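Local coordinates for chloride intracellular channel Clic (Drosophila melanogaster, PDB 2YV7), which is a soluble GST-fold protein that might insert into membranes and form chloride ion channels whose activity depends on pH, at residues A[44-49]-A[95-100]; A[99-104]-A[113-118]. All coordinates share one frame; numbering follows the deposited sequence.

Contact 1. Residues A[44-49]-A[95-100]; sequences QEYFMD and LENEKI. With CA (calcium ion), chain B.
Tyr46 joins two helices of the thioredoxin-like N-terminal domain, its ring reaching from helix 41-55 to the first turn of helix 97-107, where it meets Ile100 and Asn97. The apolar part is a CH-pi contact: Ile100 CG2 sits over one face of the ring, 4.2 Å from its centroid and 27° off the normal. This methyl stands anti to the backbone N of Ile100, and the branch at CB therefore offers it to the ring. Tyrosine suits the place because its flat face takes the methyl while its hydroxyl carries on to a polar group.

At the far end of the ring the contact is van der Waals. Asn97 CB packs at the ring edge, in plane, 3.7 Å from Tyr46 OH, and the Asn97 amide is turned 57° from the ring. Asn97 O is 3.5 Å from Tyr46 OH, but the hydroxyl's hydrogen bond is with Glu101 OE2, one turn on from Asn97.

Metal binding marks the start of the same helix. Leu95 O binds the calcium ion at 2.6 Å, together with His83 O and Pro85 O. Asn97 also belongs to the site: with CB against the tyrosine, its OD1 approaches the calcium at a longer 2.9 Å.

Contact 2. Residues A[99-104]-A[113-118]; sequences KIERHI and NLFVQD
An inverse gamma turn centred on Phe115 follows the short helix 111-114 and sets the phenyl ring against helix 97-107 of the thioredoxin-like domain, where Ile104 and Glu101 receive it. The turn is closed by a weak bond from Val116 N to Leu114 O, 3.1 Å long. Phe115 is the first residue to leave helical geometry, and with CG anti to its own carbonyl carbon (chi1 -73°) its ring lies against the neighbouring helix.

The apolar contact is at the CE1 edge of the ring: Ile104 CG2 lies near the ring plane, 3.7 Å from Phe115 CE1. The beta-branched isoleucine suits a helix face here, since its CG2 methyl is held close to the backbone and the ring can come in against it; Leu53 and Leu87 pack on the same side chain.

At the CE2 edge the ring meets Glu101. The carboxylate is turned 44° from the ring plane, yet OE1 lies in that plane, 3.9 Å from Phe115 CE2, where the slightly positive C-H rim suits a carboxylate oxygen. The second oxygen, OE2, is hydrogen-bonded to Tyr46 OH, which helps fix the carboxylate's rotation. Over one face of the ring lies the helix backbone itself, with Glu101 O 3.9 Å from Phe115 CZ.

Overall arrangement
From the N terminus, strand 22-28 leads to helix 41-55, and strands 60-66, 86-89 and 92-94 follow before contact 1 brings the chain back beside that helix, closing a loop of 45 residues. Contact 2 starts on the helix where contact 1 ends, sharing Lys99 and Ile100, and closes a loop of only eight residues. The two loops thus follow one another along helix 97-107, neither enclosing the other. Contact 1 ties this helix to helix 41-55, and contact 2 ties it to the chain leading into helix 119-125. Glu101, bonded to Tyr46, is common to both; its carboxylate also lies close to that of Glu45, which may raise the proton affinity of one. Asp49 OD1 packs 3.5 Å from Leu114 CD2.

Contact 1. Residues A[44-49]-A[95-100]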
loop_
_atom_site.group_PDB
_atom_site.type_symbol
_atom_site.label_atom_id
_atom_site.label_comp_id
_atom_site.label_asym_id
_atom_site.label_seq_id
_atom_site.Cartn_x
_atom_site.Cartn_y
_atom_site.Cartn_z
ATOM N N GLN A 44 -3.992 -0.810 2.375
ATOM C CA GLN A 44 -3.000 0.226 2.475
ATOM C C GLN A 44 -3.097 1.224 1.297
ATOM O O GLN A 44 -2.938 2.445 1.462
ATOM C CB GLN A 44 -1.563 -0.382 2.640
ATOM C CG GLN A 44 -0.626 0.776 3.047
ATOM C CD GLN A 44 0.869 0.469 3.151
ATOM O OE1 GLN A 44 1.284 -0.670 3.061
ATOM N NE2 GLN A 44 1.677 1.533 3.374
ATOM N N GLU A 45 -3.357 0.686 0.112
ATOM C CA GLU A 45 -3.437 1.504 -1.100
ATOM C C GLU A 45 -4.564 2.579 -0.922
ATOM O O GLU A 45 -4.346 3.752 -1.172
ATOM C CB GLU A 45 -3.737 0.647 -2.332
ATOM C CG GLU A 45 -3.844 1.579 -3.533
ATOM C CD GLU A 45 -4.050 0.888 -4.878
ATOM O OE1 GLU A 45 -3.936 -0.318 -4.948
ATOM O OE2 GLU A 45 -4.345 1.574 -5.896
ATOM N N TYR A 46 -5.724 2.138 -0.508
ATOM C CA TYR A 46 -6.892 3.055 -0.384
ATOM C C TYR A 46 -6.760 3.957 0.853
ATOM O O TYR A 46 -7.158 5.120 0.809
ATOM C CB TYR A 46 -8.246 2.318 -0.476
ATOM C CG TYR A 46 -8.371 1.453 -1.714
ATOM C CD1 TYR A 46 -7.702 1.810 -2.898
ATOM C CD2 TYR A 46 -9.039 0.217 -1.685
ATOM C CE1 TYR A 46 -7.734 0.997 -4.037
ATOM C CE2 TYR A 46 -9.092 -0.581 -2.824
ATOM C CZ TYR A 46 -8.432 -0.184 -3.984
ATOM O OH TYR A 46 -8.455 -1.019 -5.106
ATOM N N PHE A 47 -6.149 3.459 1.932
ATOM C CA PHE A 47 -5.790 4.300 3.078
ATOM C C PHE A 47 -4.908 5.436 2.559
ATOM O O PHE A 47 -5.106 6.592 2.843
ATOM C CB PHE A 47 -5.061 3.382 4.093
ATOM C CG PHE A 47 -4.818 3.964 5.484
ATOM C CD1 PHE A 47 -4.614 5.347 5.712
ATOM C CD2 PHE A 47 -4.702 3.094 6.559
ATOM C CE1 PHE A 47 -4.339 5.841 7.020
ATOM C CE2 PHE A 47 -4.448 3.592 7.889
ATOM C CZ PHE A 47 -4.248 4.963 8.095
ATOM N N MET A 48 -3.875 5.090 1.768
ATOM C CA MET A 48 -2.970 6.105 1.265
ATOM C C MET A 48 -3.694 7.135 0.369
ATOM O O MET A 48 -3.422 8.311 0.512
ATOM C CB MET A 48 -1.829 5.433 0.468
ATOM C CG MET A 48 -0.805 4.879 1.422
ATOM S SD MET A 48 0.700 4.293 0.565
ATOM C CE MET A 48 1.421 5.862 0.092
ATOM N N ASP A 49 -4.542 6.682 -0.566
ATOM C CA ASP A 49 -5.270 7.596 -1.488
ATOM C C ASP A 49 -6.080 8.566 -0.641
ATOM O O ASP A 49 -6.002 9.790 -0.829
ATOM C CB ASP A 49 -6.216 6.787 -2.380
ATOM C CG ASP A 49 -5.492 6.082 -3.488
ATOM O OD1 ASP A 49 -4.458 6.611 -3.893
ATOM O OD2 ASP A 49 -6.054 5.132 -3.990
ATOM N N LEU A 95 -18.242 -1.718 -1.615
ATOM C CA LEU A 95 -17.751 -3.030 -1.155
ATOM C C LEU A 95 -16.697 -3.734 -2.024
ATOM O O LEU A 95 -15.824 -4.473 -1.508
ATOM C CB LEU A 95 -18.937 -3.987 -0.979
ATOM C CG LEU A 95 -20.113 -3.412 -0.194
ATOM C CD1 LEU A 95 -21.352 -4.310 -0.295
ATOM C CD2 LEU A 95 -19.737 -3.072 1.269
ATOM N N GLU A 96 -16.792 -3.557 -3.336
ATOM C CA GLU A 96 -15.846 -4.179 -4.246
ATOM C C GLU A 96 -14.665 -3.239 -4.432
ATOM O O GLU A 96 -14.862 -2.037 -4.620
ATOM C CB GLU A 96 -16.556 -4.455 -5.572
ATOM C CG GLU A 96 -17.787 -5.353 -5.381
ATOM C CD GLU A 96 -18.498 -5.697 -6.690
ATOM O OE1 GLU A 96 -17.793 -6.050 -7.671
ATOM O OE2 GLU A 96 -19.763 -5.626 -6.730
ATOM N N ASN A 97 -13.437 -3.772 -4.390
ATOM C CA ASN A 97 -12.243 -2.902 -4.511
ATOM C C ASN A 97 -12.212 -2.051 -5.773
ATOM O O ASN A 97 -11.903 -0.858 -5.707
ATOM C CB ASN A 97 -10.945 -3.716 -4.379
ATOM C CG ASN A 97 -10.869 -4.454 -3.060
ATOM O OD1 ASN A 97 -11.428 -4.004 -2.059
ATOM N ND2 ASN A 97 -10.203 -5.617 -3.058
ATOM N N GLU A 98 -12.540 -2.651 -6.921
ATOM C CA GLU A 98 -12.552 -1.887 -8.177
ATOM C C GLU A 98 -13.524 -0.722 -8.109
ATOM O O GLU A 98 -13.254 0.352 -8.674
ATOM C CB GLU A 98 -12.862 -2.770 -9.394
ATOM C CG GLU A 98 -12.501 -2.089 -10.722
ATOM C CD GLU A 98 -12.584 -3.013 -11.925
ATOM O OE1 GLU A 98 -12.665 -4.252 -11.745
ATOM O OE2 GLU A 98 -12.569 -2.487 -13.060
ATOM N N LYS A 99 -14.629 -0.911 -7.393
ATOM C CA LYS A 99 -15.639 0.163 -7.231
ATOM C C LYS A 99 -15.207 1.229 -6.231
ATOM O O LYS A 99 -15.535 2.388 -6.416
ATOM C CB LYS A 99 -17.032 -0.385 -6.893
ATOM C CG LYS A 99 -17.520 -1.450 -7.860
ATOM C CD LYS A 99 -18.981 -1.807 -7.633
ATOM C CE LYS A 99 -19.348 -3.028 -8.471
ATOM N NZ LYS A 99 -20.826 -3.190 -8.544
ATOM N N ILE A 100 -14.444 0.837 -5.194
ATOM C CA ILE A 100 -13.836 1.795 -4.281
ATOM C C ILE A 100 -12.927 2.738 -5.024
ATOM O O ILE A 100 -13.000 3.950 -4.840
ATOM C CB ILE A 100 -13.070 1.090 -3.106
ATOM C CG1 ILE A 100 -14.064 0.256 -2.268
ATOM C CG2 ILE A 100 -12.278 2.117 -2.286
ATOM C CD1 ILE A 100 -13.472 -0.565 -1.125
HETATM CA CA CA B . -13.523 -5.091 -0.353
#

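Contact 2. Residues A[99-104]-A[113-118]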
loop_
_atom_site.group_PDB
_atom_site.type_symbol
_atom_site.label_atom_id
_atom_site.label_comp_id
_atom_site.label_asym_id
_atom_site.label_seq_id
_atom_site.Cartn_x
_atom_site.Cartn_y
_atom_site.Cartn_z
ATOM N N LYS A 99 -14.629 -0.911 -7.393
ATOM C CA LYS A 99 -15.639 0.163 -7.231
ATOM C C LYS A 99 -15.207 1.229 -6.231
ATOM O O LYS A 99 -15.535 2.388 -6.416
ATOM C CB LYS A 99 -17.032 -0.385 -6.893
ATOM C CG LYS A 99 -17.520 -1.450 -7.860
ATOM C CD LYS A 99 -18.981 -1.807 -7.633
ATOM C CE LYS A 99 -19.348 -3.028 -8.471
ATOM N NZ LYS A 99 -20.826 -3.190 -8.544
ATOM N N ILE A 100 -14.444 0.837 -5.194
ATOM C CA ILE A 100 -13.836 1.795 -4.281
ATOM C C ILE A 100 -12.927 2.738 -5.024
ATOM O O ILE A 100 -13.000 3.950 -4.840
ATOM C CB ILE A 100 -13.070 1.090 -3.106
ATOM C CG1 ILE A 100 -14.064 0.256 -2.268
ATOM C CG2 ILE A 100 -12.278 2.117 -2.286
ATOM C CD1 ILE A 100 -13.472 -0.565 -1.125
ATOM N N GLU A 101 -12.043 2.191 -5.880
ATOM C CA GLU A 101 -11.201 3.065 -6.741
ATOM C C GLU A 101 -11.993 4.033 -7.580
ATOM O O GLU A 101 -11.737 5.249 -7.573
ATOM C CB GLU A 101 -10.338 2.230 -7.700
ATOM C CG GLU A 101 -9.232 1.652 -6.988
ATOM C CD GLU A 101 -8.061 1.105 -7.845
ATOM O OE1 GLU A 101 -7.789 1.524 -9.009
ATOM O OE2 GLU A 101 -7.388 0.251 -7.269
ATOM N N ARG A 102 -12.944 3.469 -8.317
ATOM C CA ARG A 102 -13.797 4.215 -9.213
ATOM C C ARG A 102 -14.493 5.302 -8.419
ATOM O O ARG A 102 -14.543 6.433 -8.872
ATOM C CB ARG A 102 -14.787 3.263 -9.911
ATOM C CG ARG A 102 -15.266 3.701 -11.289
ATOM C CD ARG A 102 -15.727 2.490 -12.118
ATOM N NE ARG A 102 -15.850 2.809 -13.549
ATOM C CZ ARG A 102 -16.989 2.803 -14.254
ATOM N NH1 ARG A 102 -18.151 2.474 -13.683
ATOM N NH2 ARG A 102 -16.963 3.119 -15.549
ATOM N N HIS A 103 -14.968 4.976 -7.213
ATOM C CA HIS A 103 -15.645 5.972 -6.351
ATOM C C HIS A 103 -14.717 7.096 -5.901
ATOM O O HIS A 103 -15.085 8.269 -5.931
ATOM C CB HIS A 103 -16.269 5.308 -5.132
ATOM C CG HIS A 103 -17.185 6.201 -4.367
ATOM N ND1 HIS A 103 -16.744 7.016 -3.345
ATOM C CD2 HIS A 103 -18.516 6.439 -4.499
ATOM C CE1 HIS A 103 -17.769 7.692 -2.855
ATOM N NE2 HIS A 103 -18.850 7.369 -3.542
ATOM N N ILE A 104 -13.487 6.751 -5.496
ATOM C CA ILE A 104 -12.536 7.757 -5.094
ATOM C C ILE A 104 -12.269 8.679 -6.258
ATOM O O ILE A 104 -12.326 9.901 -6.094
ATOM C CB ILE A 104 -11.188 7.130 -4.549
ATOM C CG1 ILE A 104 -11.515 6.342 -3.288
ATOM C CG2 ILE A 104 -10.147 8.255 -4.211
ATOM C CD1 ILE A 104 -10.307 5.577 -2.694
ATOM N N ASN A 113 -7.611 14.367 -9.924
ATOM C CA ASN A 113 -6.195 14.721 -9.910
ATOM C C ASN A 113 -5.321 13.579 -9.383
ATOM O O ASN A 113 -4.179 13.456 -9.773
ATOM C CB ASN A 113 -5.948 15.995 -9.080
ATOM C CG ASN A 113 -6.851 17.174 -9.502
ATOM O OD1 ASN A 113 -6.994 17.478 -10.693
ATOM N ND2 ASN A 113 -7.452 17.845 -8.514
ATOM N N LEU A 114 -5.850 12.744 -8.493
ATOM C CA LEU A 114 -5.038 11.690 -7.891
ATOM C C LEU A 114 -4.923 10.520 -8.890
ATOM O O LEU A 114 -3.884 9.842 -8.996
ATOM C CB LEU A 114 -5.682 11.231 -6.583
ATOM C CG LEU A 114 -4.917 10.325 -5.627
ATOM C CD1 LEU A 114 -3.733 11.099 -5.074
ATOM C CD2 LEU A 114 -5.824 9.804 -4.487
ATOM N N PHE A 115 -5.998 10.273 -9.611
ATOM C CA PHE A 115 -6.014 9.235 -10.614
ATOM C C PHE A 115 -5.540 9.743 -11.980
ATOM O O PHE A 115 -6.300 9.824 -12.927
ATOM C CB PHE A 115 -7.361 8.519 -10.624
ATOM C CG PHE A 115 -7.552 7.607 -9.440
ATOM C CD1 PHE A 115 -7.854 8.123 -8.184
ATOM C CD2 PHE A 115 -7.390 6.221 -9.574
ATOM C CE1 PHE A 115 -8.033 7.293 -7.080
ATOM C CE2 PHE A 115 -7.551 5.360 -8.464
ATOM C CZ PHE A 115 -7.868 5.901 -7.203
ATOM N N VAL A 116 -4.252 10.085 -12.046
ATOM C CA VAL A 116 -3.573 10.549 -13.275
ATOM C C VAL A 116 -3.772 9.490 -14.336
ATOM O O VAL A 116 -3.809 8.313 -14.010
ATOM C CB VAL A 116 -2.026 10.739 -13.058
ATOM C CG1 VAL A 116 -1.292 11.122 -14.376
ATOM C CG2 VAL A 116 -1.737 11.771 -11.998
ATOM N N GLN A 117 -3.922 9.911 -15.592
ATOM C CA GLN A 117 -3.950 8.978 -16.718
ATOM C C GLN A 117 -2.531 8.775 -17.227
ATOM O O GLN A 117 -1.889 9.703 -17.725
ATOM C CB GLN A 117 -4.883 9.457 -17.847
ATOM C CG GLN A 117 -6.263 9.961 -17.396
ATOM C CD GLN A 117 -7.285 8.840 -17.166
ATOM O OE1 GLN A 117 -7.125 7.992 -16.274
ATOM N NE2 GLN A 117 -8.367 8.856 -17.961
ATOM N N ASP A 118 -2.016 7.559 -17.039
ATOM C CA ASP A 118 -0.681 7.218 -17.498
ATOM C C ASP A 118 -0.653 5.708 -17.742
ATOM O O ASP A 118 -0.320 4.937 -16.848
ATOM C CB ASP A 118 0.383 7.679 -16.492
ATOM C CG ASP A 118 1.810 7.534 -17.030
ATOM O OD1 ASP A 118 2.070 6.556 -17.768
ATOM O OD2 ASP A 118 2.687 8.389 -16.715
#